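Phosphatidylinositol-specific phospholipase C1 (Streptomyces antibioticus, PDB 3H4X) belongs to the phosphatidylinositol-specific phospholipase C family, whose chain folds as a barrel of mainly parallel strands surrounded by helices. Local coordinates at residues Pro233-Arg244 with Trp255-Tyr266. Sequence-based numbering, arbitrary orientation.
Sequences PAVHGAAPGDPR and WFVVFDGDAATY. Unlike the reference sequence in segment 255-266: Ala-264 (reference Pro).
Two adjacent parallel strands of the barrel, 233-236 and 258-262, pair here, and the loop that leaves the first packs back over the second. Val-235 is bonded through both backbone polar atoms: its N donates to Val-258 O (2.9 Å) and its O accepts from Asp-260 N. Gly-237 N then reaches Asp-260 O at 2.8 Å, closing the ladder. Where the strands start, a water bridges Pro-233 O, Trp-255 O and Val-257 N. Outside the barrel, Val-235 lies between two aromatic rings. Its CG1 is anti to the backbone N (chi1 -171°), which leaves CG2 to press on Phe-256 CD1 at 3.5 Å, while its CB meets Phe-259 CD1. Pro-243 CG also packs on CD1 of Phe-259. Arg-244, bent at chi3 (-57°), lays CD against Phe-259 CZ (3.7 Å), with the guanidinium plane turned 71° from the ring. Arg-244 NH1 donates to Phe-256 O (2.9 Å), lying close to the line of that C=O although the bond bends at the hydrogen. NE and NH2 grip Asp-242 side-on, one carboxylate oxygen each; OD1 also takes Arg-244 N, forming an Asx turn. Beyond the end of strand 233-236, Ala-238 CB sits over one face of the Tyr-266 ring, 3.7 Å from its centroid, a CH-pi contact; a second water joins Ala-238 N to Asp-262 N, at the last residue of strand 258-262. On the barrel's inner side, His-236 and Asp-260 run side by side, and Asp-260 forms a salt bridge with Lys-127. Strands 189-195 and 282-286 flank the pair, and helix 274-278 packs on Pro-243 and Arg-244.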
# COMPACT_ATOMS: atom_id res chain seq x y z
N PRO A 233 -0.78 -7.80 -3.98
CA PRO A 233 -1.88 -7.23 -4.73
C PRO A 233 -3.13 -7.21 -3.85
O PRO A 233 -3.37 -8.16 -3.10
CB PRO A 233 -2.06 -8.21 -5.89
CG PRO A 233 -1.59 -9.51 -5.34
CD PRO A 233 -0.46 -9.17 -4.41
N ALA A 234 -3.89 -6.13 -3.93
CA ALA A 234 -5.10 -5.99 -3.15
C ALA A 234 -6.34 -6.08 -4.02
O ALA A 234 -6.30 -5.74 -5.21
CB ALA A 234 -5.09 -4.66 -2.41
N VAL A 235 -7.44 -6.52 -3.43
CA VAL A 235 -8.74 -6.48 -4.09
C VAL A 235 -9.36 -5.12 -3.77
O VAL A 235 -9.70 -4.83 -2.62
CB VAL A 235 -9.66 -7.61 -3.63
CG1 VAL A 235 -10.92 -7.65 -4.50
CG2 VAL A 235 -8.93 -8.94 -3.68
N HIS A 236 -9.50 -4.30 -4.80
CA HIS A 236 -9.88 -2.91 -4.65
C HIS A 236 -11.36 -2.73 -4.95
O HIS A 236 -11.84 -3.17 -5.99
CB HIS A 236 -9.02 -2.08 -5.59
CG HIS A 236 -9.32 -0.61 -5.59
ND1 HIS A 236 -9.32 0.17 -4.46
CD2 HIS A 236 -9.56 0.23 -6.63
CE1 HIS A 236 -9.58 1.42 -4.79
NE2 HIS A 236 -9.74 1.48 -6.10
N GLY A 237 -12.07 -2.11 -4.01
CA GLY A 237 -13.51 -1.91 -4.13
C GLY A 237 -14.23 -2.72 -3.07
O GLY A 237 -14.24 -3.95 -3.13
N ALA A 238 -14.80 -2.04 -2.09
CA ALA A 238 -15.49 -2.71 -0.99
C ALA A 238 -16.64 -3.55 -1.52
O ALA A 238 -17.43 -3.08 -2.34
CB ALA A 238 -16.00 -1.68 0.00
N ALA A 239 -16.73 -4.78 -1.04
CA ALA A 239 -17.76 -5.71 -1.49
C ALA A 239 -18.10 -6.69 -0.38
O ALA A 239 -17.27 -6.97 0.48
CB ALA A 239 -17.28 -6.47 -2.73
N PRO A 240 -19.34 -7.21 -0.40
CA PRO A 240 -19.75 -8.20 0.59
C PRO A 240 -19.18 -9.58 0.29
O PRO A 240 -18.67 -9.83 -0.80
CB PRO A 240 -21.28 -8.22 0.44
CG PRO A 240 -21.50 -7.88 -0.98
CD PRO A 240 -20.44 -6.86 -1.31
N GLY A 241 -19.27 -10.48 1.26
CA GLY A 241 -18.79 -11.84 1.10
C GLY A 241 -17.29 -11.88 0.90
O GLY A 241 -16.55 -11.08 1.47
N ASP A 242 -16.82 -12.83 0.10
CA ASP A 242 -15.41 -12.91 -0.24
C ASP A 242 -15.22 -12.17 -1.55
O ASP A 242 -15.67 -12.64 -2.59
CB ASP A 242 -14.99 -14.37 -0.38
CG ASP A 242 -13.50 -14.53 -0.65
OD1 ASP A 242 -12.87 -13.57 -1.13
OD2 ASP A 242 -12.97 -15.63 -0.38
N PRO A 243 -14.58 -10.99 -1.51
CA PRO A 243 -14.48 -10.19 -2.72
C PRO A 243 -13.72 -10.89 -3.84
O PRO A 243 -13.86 -10.51 -5.01
CB PRO A 243 -13.71 -8.95 -2.26
CG PRO A 243 -13.97 -8.86 -0.79
CD PRO A 243 -14.02 -10.29 -0.34
N ARG A 244 -12.93 -11.89 -3.50
CA ARG A 244 -12.12 -12.58 -4.49
C ARG A 244 -12.96 -13.45 -5.43
O ARG A 244 -12.47 -13.91 -6.46
CB ARG A 244 -11.03 -13.40 -3.81
CG ARG A 244 -10.04 -12.51 -3.05
CD ARG A 244 -9.19 -13.27 -2.04
NE ARG A 244 -10.00 -13.99 -1.07
CZ ARG A 244 -9.50 -14.66 -0.04
NH1 ARG A 244 -8.18 -14.67 0.17
NH2 ARG A 244 -10.31 -15.32 0.78
N TRP A 255 -3.88 -15.57 -3.77
CA TRP A 255 -2.75 -14.65 -3.79
C TRP A 255 -3.15 -13.25 -3.35
O TRP A 255 -2.30 -12.36 -3.27
CB TRP A 255 -2.05 -14.69 -5.16
CG TRP A 255 -1.42 -16.03 -5.33
CD1 TRP A 255 -1.85 -17.04 -6.13
CD2 TRP A 255 -0.31 -16.54 -4.59
NE1 TRP A 255 -1.05 -18.14 -5.97
CE2 TRP A 255 -0.09 -17.86 -5.03
CE3 TRP A 255 0.54 -16.00 -3.62
CZ2 TRP A 255 0.94 -18.65 -4.52
CZ3 TRP A 255 1.56 -16.79 -3.12
CH2 TRP A 255 1.75 -18.10 -3.57
N PHE A 256 -4.43 -13.08 -3.02
CA PHE A 256 -4.96 -11.83 -2.47
C PHE A 256 -5.23 -11.97 -0.98
O PHE A 256 -6.13 -12.71 -0.57
CB PHE A 256 -6.28 -11.47 -3.16
CG PHE A 256 -6.14 -11.09 -4.60
CD1 PHE A 256 -5.75 -9.81 -4.97
CD2 PHE A 256 -6.44 -12.00 -5.60
CE1 PHE A 256 -5.64 -9.45 -6.30
CE2 PHE A 256 -6.34 -11.64 -6.94
CZ PHE A 256 -5.94 -10.36 -7.28
N VAL A 257 -4.46 -11.26 -0.16
CA VAL A 257 -4.68 -11.25 1.28
C VAL A 257 -4.82 -9.83 1.81
O VAL A 257 -4.77 -9.59 3.02
CB VAL A 257 -3.58 -12.02 2.04
CG1 VAL A 257 -3.58 -13.48 1.63
CG2 VAL A 257 -2.21 -11.39 1.80
N VAL A 258 -4.98 -8.89 0.88
CA VAL A 258 -5.14 -7.47 1.17
C VAL A 258 -6.36 -6.97 0.41
O VAL A 258 -6.58 -7.35 -0.74
CB VAL A 258 -3.89 -6.66 0.77
CG1 VAL A 258 -4.04 -5.19 1.14
CG2 VAL A 258 -2.65 -7.27 1.41
N PHE A 259 -7.15 -6.13 1.07
CA PHE A 259 -8.41 -5.62 0.53
C PHE A 259 -8.44 -4.14 0.81
O PHE A 259 -7.98 -3.69 1.86
CB PHE A 259 -9.58 -6.34 1.20
CG PHE A 259 -9.55 -7.82 0.97
CD1 PHE A 259 -10.29 -8.39 -0.05
CD2 PHE A 259 -8.75 -8.64 1.75
CE1 PHE A 259 -10.25 -9.75 -0.28
CE2 PHE A 259 -8.70 -10.00 1.53
CZ PHE A 259 -9.46 -10.56 0.52
N ASP A 260 -8.97 -3.37 -0.13
CA ASP A 260 -8.86 -1.92 -0.10
C ASP A 260 -10.17 -1.35 -0.61
O ASP A 260 -10.57 -1.63 -1.74
CB ASP A 260 -7.68 -1.52 -0.98
CG ASP A 260 -7.32 -0.06 -0.86
OD1 ASP A 260 -8.19 0.79 -1.11
OD2 ASP A 260 -6.15 0.23 -0.53
N GLY A 261 -10.85 -0.56 0.21
CA GLY A 261 -12.16 -0.05 -0.18
C GLY A 261 -12.61 1.12 0.66
O GLY A 261 -11.99 1.46 1.67
N ASP A 262 -13.71 1.73 0.23
CA ASP A 262 -14.24 2.93 0.85
C ASP A 262 -14.75 2.69 2.27
O ASP A 262 -15.58 1.81 2.50
CB ASP A 262 -15.38 3.45 -0.04
CG ASP A 262 -16.01 4.70 0.51
OD1 ASP A 262 -15.32 5.74 0.56
OD2 ASP A 262 -17.20 4.63 0.89
N ALA A 263 -14.27 3.50 3.22
CA ALA A 263 -14.64 3.34 4.63
C ALA A 263 -16.15 3.42 4.87
O ALA A 263 -16.72 2.57 5.56
CB ALA A 263 -13.92 4.36 5.49
N ALA A 264 -16.80 4.44 4.32
CA ALA A 264 -18.24 4.60 4.52
C ALA A 264 -18.99 3.37 4.03
O ALA A 264 -19.95 2.91 4.65
CB ALA A 264 -18.74 5.86 3.83
N THR A 265 -18.54 2.82 2.90
CA THR A 265 -19.16 1.62 2.34
C THR A 265 -19.00 0.43 3.29
O THR A 265 -19.96 -0.31 3.55
CB THR A 265 -18.60 1.30 0.94
OG1 THR A 265 -18.81 2.43 0.08
CG2 THR A 265 -19.29 0.09 0.35
N TYR A 266 -17.79 0.24 3.82
CA TYR A 266 -17.56 -0.85 4.76
C TYR A 266 -18.43 -0.73 6.00
O TYR A 266 -18.71 -1.73 6.66
CB TYR A 266 -16.09 -0.92 5.19
CG TYR A 266 -15.19 -1.57 4.17
CD1 TYR A 266 -15.45 -2.85 3.71
CD2 TYR A 266 -14.07 -0.91 3.68
CE1 TYR A 266 -14.63 -3.46 2.77
CE2 TYR A 266 -13.24 -1.51 2.76
CZ TYR A 266 -13.52 -2.78 2.30
OH TYR A 266 -12.69 -3.35 1.37
O HOH W 1 -2.18 -10.09 -1.51
O HOH W 2 -14.81 0.81 -2.25
O HOH W 3 -13.94 -5.55 0.34